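Local coordinates for CBS domain-containing protein (Pyrococcus horikoshii, PDB 2YZQ) that binds S-adenosylmethionine through paired CBS domains, although its cellular role is unknown and may be regulatory, at residues N156-P161 with S251-P256; E88-R93 with R269-L274; S137-G142 with L160-S165; T176-D181 with A224-R229. All blocks are in the same frame, centred on the assembly; numbering follows the deposited sequence.

Interaction 1 of 4, residues N156-P161 with S251-P256. With SAM (S-adenosylmethionine), chain B.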
# COMPACT_ATOMS: atom_id res chain seq x y z
N ASN A 156 8.09 3.31 6.23
CA ASN A 156 7.15 3.86 5.26
C ASN A 156 6.59 2.72 4.41
O ASN A 156 5.88 2.94 3.43
CB ASN A 156 7.80 4.94 4.37
CG ASN A 156 9.01 4.44 3.60
OD1 ASN A 156 9.03 3.32 3.10
ND2 ASN A 156 10.02 5.30 3.48
N SER A 157 6.93 1.49 4.80
CA SER A 157 6.44 0.30 4.11
C SER A 157 5.60 -0.55 5.05
O SER A 157 5.75 -0.50 6.27
CB SER A 157 7.61 -0.54 3.59
OG SER A 157 7.13 -1.70 2.93
N MET A 158 4.71 -1.34 4.46
CA MET A 158 3.86 -2.21 5.25
C MET A 158 4.63 -3.44 5.72
O MET A 158 4.16 -4.17 6.59
CB MET A 158 2.66 -2.66 4.42
CG MET A 158 1.73 -1.52 4.04
SD MET A 158 0.29 -2.15 3.18
CE MET A 158 -0.56 -2.94 4.52
N ALA A 159 5.82 -3.64 5.17
CA ALA A 159 6.62 -4.80 5.56
C ALA A 159 8.10 -4.49 5.76
O ALA A 159 8.63 -3.54 5.18
CB ALA A 159 6.48 -5.90 4.52
N LEU A 160 8.74 -5.32 6.57
CA LEU A 160 10.16 -5.20 6.84
C LEU A 160 10.93 -6.37 6.25
O LEU A 160 10.67 -7.52 6.60
CB LEU A 160 10.44 -5.21 8.35
CG LEU A 160 9.96 -4.08 9.25
CD1 LEU A 160 10.15 -4.46 10.71
CD2 LEU A 160 10.74 -2.82 8.92
N PRO A 161 11.84 -6.11 5.31
CA PRO A 161 12.60 -7.23 4.76
C PRO A 161 13.45 -7.70 5.95
O PRO A 161 13.88 -6.88 6.76
CB PRO A 161 13.47 -6.57 3.68
CG PRO A 161 12.63 -5.42 3.22
CD PRO A 161 12.07 -4.88 4.52
N SER A 251 -0.93 -10.69 -3.44
CA SER A 251 -1.61 -9.74 -2.56
C SER A 251 -0.64 -9.09 -1.60
O SER A 251 -0.87 -9.06 -0.39
CB SER A 251 -2.73 -10.44 -1.78
OG SER A 251 -3.78 -10.84 -2.65
N ILE A 252 0.46 -8.59 -2.14
CA ILE A 252 1.48 -7.93 -1.34
C ILE A 252 1.68 -6.51 -1.86
O ILE A 252 1.56 -6.25 -3.06
CB ILE A 252 2.81 -8.71 -1.38
CG1 ILE A 252 3.21 -8.97 -2.84
CG2 ILE A 252 2.67 -10.02 -0.60
CD1 ILE A 252 4.45 -9.85 -3.00
N GLU A 253 2.00 -5.60 -0.95
CA GLU A 253 2.18 -4.19 -1.30
C GLU A 253 3.62 -3.76 -1.58
O GLU A 253 3.86 -2.59 -1.89
CB GLU A 253 1.60 -3.31 -0.20
CG GLU A 253 0.10 -3.52 0.05
CD GLU A 253 -0.21 -4.60 1.08
OE1 GLU A 253 0.68 -5.43 1.40
OE2 GLU A 253 -1.36 -4.63 1.56
N GLN A 254 4.57 -4.69 -1.48
CA GLN A 254 5.96 -4.33 -1.72
C GLN A 254 6.86 -5.52 -2.02
O GLN A 254 6.65 -6.62 -1.50
CB GLN A 254 6.53 -3.60 -0.50
CG GLN A 254 6.59 -4.46 0.77
CD GLN A 254 5.22 -4.77 1.33
OE1 GLN A 254 4.46 -3.87 1.66
NE2 GLN A 254 4.91 -6.06 1.46
N LEU A 255 7.86 -5.29 -2.86
CA LEU A 255 8.84 -6.31 -3.20
C LEU A 255 10.24 -5.80 -2.97
O LEU A 255 10.60 -4.72 -3.45
CB LEU A 255 8.75 -6.72 -4.68
CG LEU A 255 7.62 -7.60 -5.21
CD1 LEU A 255 6.29 -6.89 -5.07
CD2 LEU A 255 7.90 -7.95 -6.66
N PRO A 256 11.05 -6.53 -2.19
CA PRO A 256 12.42 -6.06 -1.97
C PRO A 256 13.10 -6.04 -3.34
O PRO A 256 12.83 -6.89 -4.19
CB PRO A 256 13.00 -7.13 -1.07
CG PRO A 256 11.83 -7.53 -0.23
CD PRO A 256 10.70 -7.60 -1.23
N SAM B . -2.04 -5.65 3.94
CA SAM B . -2.44 -7.00 3.53
C SAM B . -3.45 -7.55 4.53
O SAM B . -4.11 -8.54 4.26
OXT SAM B . -3.59 -7.02 5.62
CB SAM B . -1.20 -7.90 3.47
CG SAM B . -1.50 -9.14 2.62
SD SAM B . 0.03 -10.06 2.29
CE SAM B . -0.69 -11.55 1.53
C5' SAM B . 0.61 -10.60 3.92
C4' SAM B . 1.64 -11.72 3.74
O4' SAM B . 2.49 -11.43 2.61
C3' SAM B . 2.55 -11.86 4.97
O3' SAM B . 2.72 -13.25 5.28
C2' SAM B . 3.85 -11.20 4.51
O2' SAM B . 4.98 -11.69 5.24
C1' SAM B . 3.86 -11.59 3.02
N9 SAM B . 4.72 -10.74 2.20
C8 SAM B . 4.77 -9.36 2.14
N7 SAM B . 5.58 -8.99 1.19
C5 SAM B . 6.18 -10.10 0.67
C6 SAM B . 7.20 -10.35 -0.29
N6 SAM B . 7.83 -9.31 -0.95
N1 SAM B . 7.54 -11.63 -0.56
C2 SAM B . 6.99 -12.66 0.09
N3 SAM B . 6.02 -12.47 0.98
C4 SAM B . 5.61 -11.22 1.32
O HOH W 1 4.72 -1.25 1.51
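A single water joins Gln-254 to Met-158: it donates a hydrogen bond to Gln-254 OE1 at 2.6 Å and accepts one from Met-158 N at 3.0 Å. The segments belong to two CBS domains that pair as in a Bateman module, and S-adenosylmethionine lies beside their junction. Gln-254 serves both the junction and the ligand: its backbone O accepts from adenine N6 at 3.0 Å, while its side-chain NE2 makes a weak bond to adenine N7, also at 3.0 Å. The carboxamide is backed by Ala-159, whose CB meets NE2 of Gln-254 at 3.4 Å. Ser-157 OG accepts from Ala-159 N in an ST turn and rests against CG of Gln-254. At the methionine end of the ligand, Glu-253 OE2 takes a hydrogen bond of 2.7 Å from the amino nitrogen N of S-adenosylmethionine. Met-158 crosses this carboxylate obliquely, with SD 3.3 Å from Glu-253 CD, and a bend at chi3 (71°) turns CE toward the same amino group. Farther along the strands the polar contacts give way to two proline rings, Pro-161 CG meeting Pro-256 CG at 4.1 Å.

Interaction 2 of 4, residues E88-R93 with R269-L274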
# COMPACT_ATOMS: atom_id res chain seq x y z
N GLU A 88 0.92 13.51 -2.75
CA GLU A 88 0.95 14.78 -2.03
C GLU A 88 0.51 14.66 -0.57
O GLU A 88 1.12 15.27 0.31
CB GLU A 88 0.05 15.80 -2.75
CG GLU A 88 -0.15 17.10 -1.99
CD GLU A 88 -1.02 18.09 -2.74
OE1 GLU A 88 -2.12 17.70 -3.18
OE2 GLU A 88 -0.61 19.26 -2.89
N TYR A 89 -0.53 13.88 -0.32
CA TYR A 89 -1.03 13.71 1.04
C TYR A 89 -0.53 12.43 1.68
O TYR A 89 -0.89 12.12 2.82
CB TYR A 89 -2.56 13.72 1.03
CG TYR A 89 -3.15 14.92 0.32
CD1 TYR A 89 -2.85 16.22 0.72
CD2 TYR A 89 -4.01 14.75 -0.77
CE1 TYR A 89 -3.37 17.32 0.06
CE2 TYR A 89 -4.54 15.85 -1.44
CZ TYR A 89 -4.22 17.13 -1.02
OH TYR A 89 -4.75 18.21 -1.68
N ASP A 90 0.30 11.69 0.96
CA ASP A 90 0.82 10.42 1.46
C ASP A 90 -0.35 9.62 2.01
O ASP A 90 -0.30 9.08 3.11
CB ASP A 90 1.87 10.67 2.56
CG ASP A 90 2.55 9.39 3.01
OD1 ASP A 90 2.90 8.56 2.15
OD2 ASP A 90 2.76 9.22 4.23
N TYR A 91 -1.42 9.56 1.21
CA TYR A 91 -2.63 8.83 1.58
C TYR A 91 -2.88 7.79 0.49
O TYR A 91 -2.67 8.06 -0.69
CB TYR A 91 -3.80 9.82 1.71
CG TYR A 91 -4.97 9.28 2.49
CD1 TYR A 91 -4.82 8.86 3.82
CD2 TYR A 91 -6.23 9.20 1.92
CE1 TYR A 91 -5.90 8.37 4.54
CE2 TYR A 91 -7.32 8.71 2.63
CZ TYR A 91 -7.15 8.29 3.94
OH TYR A 91 -8.23 7.80 4.63
N ARG A 92 -3.35 6.62 0.89
CA ARG A 92 -3.56 5.51 -0.04
C ARG A 92 -4.88 5.44 -0.80
O ARG A 92 -5.18 4.43 -1.44
CB ARG A 92 -3.33 4.19 0.68
CG ARG A 92 -1.91 4.02 1.21
CD ARG A 92 -1.76 2.74 2.02
NE ARG A 92 -2.05 1.55 1.22
CZ ARG A 92 -1.23 1.05 0.30
NH1 ARG A 92 -0.07 1.64 0.04
NH2 ARG A 92 -1.59 -0.04 -0.38
N ARG A 93 -5.68 6.50 -0.74
CA ARG A 93 -6.94 6.47 -1.47
C ARG A 93 -7.47 7.86 -1.72
O ARG A 93 -7.08 8.82 -1.06
CB ARG A 93 -7.98 5.65 -0.71
CG ARG A 93 -8.44 6.26 0.60
CD ARG A 93 -9.28 5.28 1.40
NE ARG A 93 -8.53 4.07 1.73
CZ ARG A 93 -7.42 4.05 2.46
NH1 ARG A 93 -6.93 5.17 2.96
NH2 ARG A 93 -6.81 2.90 2.71
N ARG A 269 7.53 -0.35 -3.53
CA ARG A 269 6.22 -0.39 -2.88
C ARG A 269 5.17 -0.04 -3.93
O ARG A 269 5.50 0.56 -4.96
CB ARG A 269 6.13 0.66 -1.77
CG ARG A 269 7.21 0.56 -0.68
CD ARG A 269 7.10 1.77 0.25
NE ARG A 269 7.37 3.00 -0.49
CZ ARG A 269 6.95 4.21 -0.13
NH1 ARG A 269 6.24 4.36 0.98
NH2 ARG A 269 7.24 5.26 -0.88
N ASP A 270 3.93 -0.42 -3.67
CA ASP A 270 2.86 -0.09 -4.61
C ASP A 270 2.80 1.43 -4.75
O ASP A 270 2.58 1.96 -5.84
CB ASP A 270 1.51 -0.67 -4.14
CG ASP A 270 1.20 -0.39 -2.66
OD1 ASP A 270 1.87 0.44 -2.02
OD2 ASP A 270 0.25 -1.02 -2.14
N PHE A 271 3.02 2.12 -3.64
CA PHE A 271 2.99 3.57 -3.60
C PHE A 271 4.05 4.18 -4.52
O PHE A 271 3.86 5.27 -5.07
CB PHE A 271 3.21 4.05 -2.16
CG PHE A 271 2.60 5.40 -1.87
CD1 PHE A 271 1.22 5.54 -1.78
CD2 PHE A 271 3.40 6.51 -1.66
CE1 PHE A 271 0.64 6.78 -1.50
CE2 PHE A 271 2.84 7.76 -1.38
CZ PHE A 271 1.45 7.89 -1.30
N ASP A 272 5.17 3.48 -4.68
CA ASP A 272 6.25 3.98 -5.53
C ASP A 272 5.88 3.92 -7.00
O ASP A 272 6.37 4.70 -7.81
CB ASP A 272 7.53 3.19 -5.28
CG ASP A 272 8.09 3.40 -3.89
OD1 ASP A 272 8.23 4.57 -3.49
OD2 ASP A 272 8.39 2.40 -3.20
N LEU A 273 5.02 2.97 -7.34
CA LEU A 273 4.59 2.82 -8.73
C LEU A 273 3.73 3.99 -9.18
O LEU A 273 3.63 4.27 -10.37
CB LEU A 273 3.84 1.49 -8.89
CG LEU A 273 4.74 0.26 -8.68
CD1 LEU A 273 3.92 -1.01 -8.84
CD2 LEU A 273 5.88 0.28 -9.69
N LEU A 274 3.13 4.71 -8.23
CA LEU A 274 2.30 5.86 -8.56
C LEU A 274 3.13 6.93 -9.27
O LEU A 274 2.63 7.69 -10.08
CB LEU A 274 1.68 6.46 -7.29
CG LEU A 274 0.73 5.57 -6.49
CD1 LEU A 274 0.30 6.31 -5.24
CD2 LEU A 274 -0.48 5.20 -7.33
O HOH W 2 4.84 6.78 2.11
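Arg-92 and Phe-271 mark the nearest approach of the two backbones, their CA atoms 7.7 Å apart. Asp-90, with positive phi, is the first residue after helix 79-89 to leave helical torsions and turns the chain toward the strand that starts at Arg-93, while the other segment leaves strand 263-269 and enters a short, weakly bonded helix at about 270-273. These turns join two CBS domains of the chain. Bent at chi3 (61°), Arg-92 presents the end of its guanidinium to Asp-270: NH1 donates to OD1 at 3.1 Å and NH2 to OD2 at 2.7 Å. Both oxygens lie in the guanidinium plane and are met on their syn side, with the two flat groups 28° apart. Beside this salt bridge the Phe-271 ring turns its CE1 edge to Tyr-91 O at 3.6 Å, and Asp-90 OD1 approaches Phe-271 CE2. A water that donates to Asp-90 OD1 at 2.6 Å accepts from Arg-269 NH1 at 3.0 Å. Arg-269 grips Asp-272 side-on, through NE and NH2, and lies with one face over Phe-271 CB. A methionine in place of Arg-92 would probably leave the buried carboxylate of Asp-270 without its countercharge and freer to turn. Met at both oxygens by a guanidinium from another CBS domain, that carboxylate would probably stay ionised despite its burial.

Interaction 3 of 4, residues S137-G142 with L160-S165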
# COMPACT_ATOMS: atom_id res chain seq x y z
N SER A 137 13.72 0.25 5.49
CA SER A 137 13.82 -0.18 6.88
C SER A 137 13.85 -1.71 6.87
O SER A 137 13.00 -2.34 6.25
CB SER A 137 12.60 0.29 7.67
OG SER A 137 12.59 1.70 7.77
N ILE A 138 14.83 -2.29 7.56
CA ILE A 138 14.95 -3.75 7.60
C ILE A 138 15.12 -4.21 9.04
O ILE A 138 15.23 -3.40 9.94
CB ILE A 138 16.17 -4.22 6.77
CG1 ILE A 138 17.47 -3.74 7.42
CG2 ILE A 138 16.07 -3.68 5.36
CD1 ILE A 138 18.74 -4.23 6.70
N VAL A 139 15.14 -5.51 9.25
CA VAL A 139 15.32 -6.00 10.61
C VAL A 139 16.06 -7.33 10.59
O VAL A 139 15.83 -8.15 9.72
CB VAL A 139 13.95 -6.18 11.33
CG1 VAL A 139 13.14 -7.30 10.67
CG2 VAL A 139 14.17 -6.47 12.80
N TRP A 140 16.98 -7.50 11.54
CA TRP A 140 17.73 -8.75 11.63
C TRP A 140 16.78 -9.83 12.17
O TRP A 140 15.99 -9.57 13.07
CB TRP A 140 18.92 -8.58 12.57
CG TRP A 140 19.66 -9.86 12.83
CD1 TRP A 140 20.08 -10.78 11.92
CD2 TRP A 140 20.07 -10.35 14.11
NE1 TRP A 140 20.72 -11.82 12.55
CE2 TRP A 140 20.74 -11.58 13.90
CE3 TRP A 140 19.95 -9.87 15.42
CZ2 TRP A 140 21.27 -12.34 14.94
CZ3 TRP A 140 20.48 -10.62 16.46
CH2 TRP A 140 21.13 -11.84 16.21
N GLU A 141 16.87 -11.03 11.62
CA GLU A 141 15.99 -12.12 12.02
C GLU A 141 16.05 -12.45 13.52
O GLU A 141 15.11 -13.04 14.06
CB GLU A 141 16.29 -13.38 11.20
CG GLU A 141 17.63 -14.03 11.49
CD GLU A 141 17.96 -15.14 10.51
OE1 GLU A 141 17.03 -15.88 10.11
OE2 GLU A 141 19.15 -15.29 10.15
N GLY A 142 17.14 -12.08 14.18
CA GLY A 142 17.25 -12.36 15.60
C GLY A 142 16.64 -11.30 16.50
O GLY A 142 16.67 -11.44 17.72
N LEU A 160 8.74 -5.32 6.57
CA LEU A 160 10.16 -5.20 6.84
C LEU A 160 10.93 -6.37 6.25
O LEU A 160 10.67 -7.52 6.60
CB LEU A 160 10.44 -5.21 8.35
CG LEU A 160 9.96 -4.08 9.25
CD1 LEU A 160 10.15 -4.46 10.71
CD2 LEU A 160 10.74 -2.82 8.92
N PRO A 161 11.84 -6.11 5.31
CA PRO A 161 12.60 -7.23 4.76
C PRO A 161 13.45 -7.70 5.95
O PRO A 161 13.88 -6.88 6.76
CB PRO A 161 13.47 -6.57 3.68
CG PRO A 161 12.63 -5.42 3.22
CD PRO A 161 12.07 -4.88 4.52
N VAL A 162 13.68 -9.00 6.06
CA VAL A 162 14.47 -9.54 7.17
C VAL A 162 15.81 -10.04 6.65
O VAL A 162 15.87 -10.68 5.61
CB VAL A 162 13.72 -10.70 7.86
CG1 VAL A 162 14.53 -11.20 9.04
CG2 VAL A 162 12.34 -10.24 8.32
N VAL A 163 16.88 -9.75 7.39
CA VAL A 163 18.21 -10.17 6.98
C VAL A 163 18.90 -11.02 8.03
O VAL A 163 18.51 -11.02 9.20
CB VAL A 163 19.10 -8.94 6.67
CG1 VAL A 163 18.49 -8.12 5.55
CG2 VAL A 163 19.26 -8.09 7.93
N ASP A 164 19.92 -11.78 7.61
CA ASP A 164 20.66 -12.58 8.56
C ASP A 164 21.75 -11.72 9.19
O ASP A 164 21.82 -10.51 8.94
CB ASP A 164 21.25 -13.84 7.90
CG ASP A 164 22.24 -13.54 6.78
OD1 ASP A 164 22.75 -12.40 6.69
OD2 ASP A 164 22.52 -14.47 5.99
N SER A 165 22.60 -12.33 10.01
CA SER A 165 23.65 -11.60 10.70
C SER A 165 24.66 -10.93 9.78
O SER A 165 25.41 -10.05 10.21
CB SER A 165 24.37 -12.53 11.67
OG SER A 165 25.03 -13.58 10.98
O HOH W 3 21.35 -14.36 11.43
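Val-139 and Trp-140 pair with Val-162 and Val-163 as neighbouring parallel strands, and three backbone hydrogen bonds hold them together. Val-139 N donates to Pro-161 O at 3.1 Å, Val-163 N to Val-139 O at 3.0 Å, and Glu-141 N to Val-163 O at 2.9 Å. CA-H...O contacts supplement them, among them Val-162 CA to Val-139 O at 3.2 Å.

Apolar packing follows on both faces. Val-139 and Val-162 lie side by side and point the same way, CG1 of the first 3.8 Å from CG2 of the second; Val-139 CG1 also meets Leu-160 CD1, and helix 145-153 covers this patch through Ala-148 and Ala-151. On the face of Trp-140 and Val-163, Ile-138 crosses Val-163 at about a right angle, its CD1 4.1 Å from Val-163 CG1. Glu-141 lays its CB against Val-162 CG1.

Polar side-chain contacts gather where the strands end. With CG anti to the backbone N (chi1 174°), the Trp-140 indole turns an edge to the partner strand, CD1 lying 3.1 Å from Val-163 O, while Gly-142 N sits over the ring centre. Trp-140 NE1 donates at 2.8 Å to a water, which also accepts from Ser-165 N and donates to Glu-141 OE2.

Strand 139-140, helix 145-153 and strand 159-163 together form a beta-alpha-beta crossover, the unit of parallel strands and intervening helix found in the CBS fold.

Interaction 4 of 4, residues T176-D181 with A224-R229. With SAM (S-adenosylmethionine), chain B.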
# COMPACT_ATOMS: atom_id res chain seq x y z
N THR A 176 0.25 -8.70 9.52
CA THR A 176 -0.55 -9.92 9.49
C THR A 176 0.20 -11.15 10.00
O THR A 176 -0.42 -12.12 10.45
CB THR A 176 -1.07 -10.22 8.06
OG1 THR A 176 0.01 -10.70 7.25
CG2 THR A 176 -1.65 -8.96 7.44
N ASP A 177 1.53 -11.11 9.95
CA ASP A 177 2.32 -12.24 10.41
C ASP A 177 2.27 -12.42 11.92
O ASP A 177 2.63 -13.48 12.44
CB ASP A 177 3.77 -12.11 9.94
CG ASP A 177 3.89 -12.23 8.44
OD1 ASP A 177 3.15 -13.04 7.85
OD2 ASP A 177 4.73 -11.52 7.84
N LEU A 178 1.83 -11.39 12.63
CA LEU A 178 1.72 -11.48 14.08
C LEU A 178 0.73 -12.58 14.47
O LEU A 178 0.85 -13.18 15.53
CB LEU A 178 1.25 -10.14 14.66
CG LEU A 178 2.26 -8.99 14.65
CD1 LEU A 178 1.56 -7.71 15.09
CD2 LEU A 178 3.42 -9.31 15.57
N LEU A 179 -0.24 -12.83 13.60
CA LEU A 179 -1.25 -13.85 13.87
C LEU A 179 -0.68 -15.26 13.77
O LEU A 179 -1.38 -16.24 14.03
CB LEU A 179 -2.44 -13.71 12.92
CG LEU A 179 -3.43 -12.57 13.18
CD1 LEU A 179 -2.74 -11.23 13.11
CD2 LEU A 179 -4.55 -12.64 12.15
N ARG A 180 0.59 -15.38 13.39
CA ARG A 180 1.22 -16.69 13.29
C ARG A 180 1.75 -17.10 14.66
O ARG A 180 2.21 -18.23 14.85
CB ARG A 180 2.38 -16.66 12.30
CG ARG A 180 1.97 -16.62 10.84
CD ARG A 180 3.18 -16.34 9.97
NE ARG A 180 2.87 -16.42 8.55
CZ ARG A 180 3.72 -16.05 7.59
NH1 ARG A 180 4.92 -15.59 7.92
NH2 ARG A 180 3.37 -16.16 6.31
N ASP A 181 1.68 -16.18 15.62
CA ASP A 181 2.16 -16.47 16.97
C ASP A 181 1.04 -17.13 17.77
O ASP A 181 0.05 -16.49 18.13
CB ASP A 181 2.60 -15.18 17.67
CG ASP A 181 3.37 -15.45 18.94
OD1 ASP A 181 2.94 -16.31 19.74
OD2 ASP A 181 4.42 -14.80 19.15
N ALA A 224 12.20 -14.00 13.57
CA ALA A 224 12.42 -15.13 12.68
C ALA A 224 11.30 -16.16 12.85
O ALA A 224 10.95 -16.87 11.90
CB ALA A 224 13.77 -15.78 12.99
N GLU A 225 10.74 -16.24 14.05
CA GLU A 225 9.67 -17.19 14.35
C GLU A 225 8.33 -16.94 13.65
O GLU A 225 7.48 -17.82 13.63
CB GLU A 225 9.45 -17.28 15.86
CG GLU A 225 10.53 -18.08 16.60
CD GLU A 225 10.24 -18.23 18.08
OE1 GLU A 225 9.05 -18.38 18.44
OE2 GLU A 225 11.19 -18.22 18.88
N ILE A 226 8.14 -15.76 13.08
CA ILE A 226 6.88 -15.48 12.40
C ILE A 226 7.07 -14.94 10.98
O ILE A 226 6.10 -14.64 10.30
CB ILE A 226 6.01 -14.46 13.18
CG1 ILE A 226 6.73 -13.11 13.24
CG2 ILE A 226 5.71 -14.98 14.57
CD1 ILE A 226 5.83 -11.97 13.71
N MET A 227 8.31 -14.84 10.54
CA MET A 227 8.57 -14.29 9.21
C MET A 227 8.28 -15.23 8.05
O MET A 227 8.25 -16.46 8.20
CB MET A 227 10.03 -13.82 9.12
CG MET A 227 11.04 -14.95 9.00
SD MET A 227 12.72 -14.32 8.87
CE MET A 227 13.65 -15.83 8.60
N THR A 228 8.05 -14.63 6.88
CA THR A 228 7.82 -15.37 5.65
C THR A 228 9.21 -15.57 5.05
O THR A 228 9.93 -14.61 4.79
CB THR A 228 6.94 -14.56 4.68
OG1 THR A 228 5.64 -14.36 5.24
CG2 THR A 228 6.83 -15.26 3.34
N ARG A 229 9.60 -16.83 4.83
CA ARG A 229 10.93 -17.12 4.31
C ARG A 229 11.11 -17.03 2.80
O ARG A 229 12.20 -16.70 2.32
CB ARG A 229 11.39 -18.50 4.81
CG ARG A 229 11.57 -18.53 6.31
CD ARG A 229 11.91 -19.92 6.82
NE ARG A 229 12.02 -19.92 8.28
CZ ARG A 229 13.04 -19.41 8.96
NH1 ARG A 229 14.06 -18.86 8.31
NH2 ARG A 229 13.04 -19.44 10.29
N SAM B . -2.04 -5.65 3.94
CA SAM B . -2.44 -7.00 3.53
C SAM B . -3.45 -7.55 4.53
O SAM B . -4.11 -8.54 4.26
OXT SAM B . -3.59 -7.02 5.62
CB SAM B . -1.20 -7.90 3.47
CG SAM B . -1.50 -9.14 2.62
SD SAM B . 0.03 -10.06 2.29
CE SAM B . -0.69 -11.55 1.53
C5' SAM B . 0.61 -10.60 3.92
C4' SAM B . 1.64 -11.72 3.74
O4' SAM B . 2.49 -11.43 2.61
C3' SAM B . 2.55 -11.86 4.97
O3' SAM B . 2.72 -13.25 5.28
C2' SAM B . 3.85 -11.20 4.51
O2' SAM B . 4.98 -11.69 5.24
C1' SAM B . 3.86 -11.59 3.02
N9 SAM B . 4.72 -10.74 2.20
C8 SAM B . 4.77 -9.36 2.14
N7 SAM B . 5.58 -8.99 1.19
C5 SAM B . 6.18 -10.10 0.67
C6 SAM B . 7.20 -10.35 -0.29
N6 SAM B . 7.83 -9.31 -0.95
N1 SAM B . 7.54 -11.63 -0.56
C2 SAM B . 6.99 -12.66 0.09
N3 SAM B . 6.02 -12.47 0.98
C4 SAM B . 5.61 -11.22 1.32
O HOH W 4 7.05 -16.39 18.05
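Arg-180 reaches Thr-228 with a chain extended from CG to NE (chi2 170°), while Thr-228 holds OG1 anti to its carbonyl carbon (chi1 -65°), beside the backbone N. The two side chains cross at about a right angle and help to form the ribose end of the S-adenosylmethionine pocket, at the junction of two CBS domains. Arg-180 NH1 and NH2 both grip Thr-228 OG1, at 3.0 Å and 3.1 Å. NH1 also donates to Ile-226 O at 2.8 Å, from 39° above that carbonyl's plane. Thr-228 OG1 in turn donates a hydrogen bond to ribose O2' at 2.8 Å.

Asp-177 binds both ribose hydroxyls: O3' donates to OD1 at 2.6 Å and O2' to OD2 at 2.6 Å. An aspartate holding the ribose hydroxyls in this way is familiar from CBS domains that bind adenosine ligands. Asp-177 OD1 also lies over the centre of the Arg-180 guanidinium, 3.0 Å above its plane, so the two attract by charge although no N-H points at the oxygen. Asp-177 OD2 is also hydrogen-bonded to Asp-174 N. A valine in place of Thr-228 would probably leave ribose O2' without one partner and the Arg-180 guanidinium freer to turn, with Ile-226 O its remaining acceptor across the contact.

Apolar packing adds to these bonds. Ile-226 leans on the backbone of Asp-177 and on Leu-145 of helix 145-153, and its CD1 meets Leu-178 CD2 at 4.0 Å.

In the fold
Interaction 2 closes the longest loop of the four, and the other three fall inside it: of these, interaction 3 begins first and shares Leu-160 and Pro-161 with interaction 1, and interaction 4 is nested within interaction 1. Interactions 1 and 3 use strand 159-163, their centres about 13 Å apart. Interactions 1 and 4, about 14 Å apart and not touching, hold different portions of one S-adenosylmethionine: the two ends in the first, the ribose between them in the second. Probable hydrogen bonds link interactions 1 and 2 (Glu-253 O to Asp-270 N) and 3 and 4 (Glu-141 O to Ala-224 N). A bonded path thus probably runs from the ligand through Glu-253, Asp-270 and Arg-92 to the CBS domain at 62-118.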